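Local coordinates for protein putative TetR-family transcriptional regulator (Syntrophomonas wolfei subsp. wolfei, PDB 3LWJ) that probably binds DNA as a transcriptional regulator of the TetR family, through an N-terminal helix-turn-helix domain, at residues A[15-20]-A[36-41]. Sequence-based numbering, arbitrary orientation.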
# COMPACT_ATOMS: atom_id res chain seq x y z
N GLN A 15 -6.58 -1.69 28.60
CA GLN A 15 -7.62 -1.42 27.61
C GLN A 15 -8.15 0.02 27.62
O GLN A 15 -8.44 0.59 26.56
CB GLN A 15 -8.83 -2.36 27.80
CG GLN A 15 -9.81 -2.32 26.61
CD GLN A 15 -9.11 -2.68 25.33
OE1 GLN A 15 -8.43 -3.70 25.27
NE2 GLN A 15 -9.23 -1.82 24.31
N LYS A 16 -8.33 0.59 28.80
CA LYS A 16 -8.83 1.96 28.83
C LYS A 16 -7.82 2.87 28.14
O LYS A 16 -8.22 3.75 27.39
CB LYS A 16 -9.09 2.46 30.26
CG LYS A 16 -10.01 3.68 30.26
CD LYS A 16 -10.13 4.36 31.61
CE LYS A 16 -11.09 5.54 31.52
NZ LYS A 16 -10.90 6.52 32.63
N ILE A 17 -6.53 2.67 28.40
CA ILE A 17 -5.49 3.57 27.84
C ILE A 17 -5.47 3.43 26.30
O ILE A 17 -5.39 4.43 25.59
CB ILE A 17 -4.08 3.34 28.46
CG1 ILE A 17 -4.08 3.58 29.98
CG2 ILE A 17 -3.06 4.28 27.85
CD1 ILE A 17 -2.88 2.92 30.70
N LEU A 18 -5.58 2.20 25.80
CA LEU A 18 -5.62 1.92 24.36
C LEU A 18 -6.85 2.52 23.66
O LEU A 18 -6.71 3.10 22.59
CB LEU A 18 -5.53 0.41 24.09
CG LEU A 18 -4.26 -0.30 24.59
CD1 LEU A 18 -4.35 -1.80 24.34
CD2 LEU A 18 -2.98 0.29 23.97
N THR A 19 -8.04 2.41 24.25
CA THR A 19 -9.25 2.97 23.62
C THR A 19 -9.14 4.49 23.53
O THR A 19 -9.37 5.08 22.46
CB THR A 19 -10.56 2.59 24.36
OG1 THR A 19 -10.50 1.22 24.76
CG2 THR A 19 -11.77 2.79 23.44
N CYS A 20 -8.77 5.12 24.66
CA CYS A 20 -8.58 6.58 24.71
C CYS A 20 -7.52 7.09 23.72
O CYS A 20 -7.67 8.15 23.12
CB CYS A 20 -8.18 7.04 26.12
SG CYS A 20 -9.46 6.80 27.38
N ARG A 36 0.68 13.23 27.50
CA ARG A 36 -0.10 14.10 28.40
C ARG A 36 -1.62 14.02 28.15
O ARG A 36 -2.39 13.83 29.09
CB ARG A 36 0.36 15.56 28.29
N ASP A 37 -2.03 14.20 26.89
CA ASP A 37 -3.44 14.14 26.47
C ASP A 37 -4.06 12.80 26.81
O ASP A 37 -5.17 12.72 27.32
CB ASP A 37 -3.59 14.33 24.94
CG ASP A 37 -2.99 15.64 24.43
OD1 ASP A 37 -2.85 16.59 25.25
OD2 ASP A 37 -2.65 15.72 23.22
N ILE A 38 -3.31 11.74 26.49
CA ILE A 38 -3.76 10.37 26.75
C ILE A 38 -3.88 10.09 28.24
O ILE A 38 -4.91 9.57 28.67
CB ILE A 38 -2.80 9.34 26.13
CG1 ILE A 38 -2.75 9.51 24.60
CG2 ILE A 38 -3.24 7.93 26.57
CD1 ILE A 38 -1.63 8.68 23.90
N ILE A 39 -2.85 10.44 29.03
CA ILE A 39 -2.90 10.23 30.48
C ILE A 39 -4.09 11.01 31.07
O ILE A 39 -4.89 10.43 31.80
CB ILE A 39 -1.54 10.52 31.26
CG1 ILE A 39 -1.13 11.99 31.20
CG2 ILE A 39 -0.39 9.65 30.75
CD1 ILE A 39 -0.00 12.37 32.15
N ALA A 40 -4.27 12.28 30.68
CA ALA A 40 -5.41 13.10 31.13
C ALA A 40 -6.77 12.49 30.77
O ALA A 40 -7.65 12.40 31.60
CB ALA A 40 -5.30 14.53 30.60
N LEU A 41 -6.95 12.06 29.53
CA LEU A 41 -8.23 11.46 29.11
C LEU A 41 -8.44 10.04 29.66
O LEU A 41 -9.58 9.60 29.86
CB LEU A 41 -8.32 11.43 27.58
CG LEU A 41 -9.68 11.16 26.94
CD1 LEU A 41 -10.60 12.39 27.09
CD2 LEU A 41 -9.48 10.76 25.48
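Cys20 lies across from Ile38 where helix 10-28 meets helix 35-42, their CA atoms 6.5 Å apart. The axes of segments 15-20 and 36-41 come within 9.3 Å and run at 124° to each other, nearer antiparallel than parallel, and no hydrogen bond joins them. Cys20 points its side chain at the second helix and fits against Leu41: its CB meets Leu41 CD2 at 4.0 Å, while its SG lies 3.7 Å from Leu41 O. With CG anti to the backbone N (chi1 -166°), the Leu41 side chain swings toward the first helix, and its CD2 branch reaches Cys20, where it also comes up to Cys20 O. Deeper in, Ile17 and Ile38 cross at about a right angle and touch through their gamma-methyls, CG2 to CG2, at 3.9 Å. Both isoleucines are buried: Phe49 and Tyr52 of helix 46-52 pack on Ile17, and Ile59 of helix 56-79 packs on Ile38. At the outer edge the extended Lys16 reaches toward the C-terminal end of helix 35-42, its NZ 4.3 Å from Leu41 O but hydrogen-bonded to Ser42 O. That end gathers carbonyl oxygens, so the ammonium group probably finds a favourable electrostatic setting there. Helix 35-42 lies within the predicted helix-turn-helix motif, and the contact seats it on the first helix of the TetR-type DNA-binding domain. Apolar contacts inside and a lysine anchored on a helix end outside imply that the two segments meet mainly through hydrophobic packing, with the lysine adding a polar link to Ser42, just beyond segment 36-41, at the exposed edge.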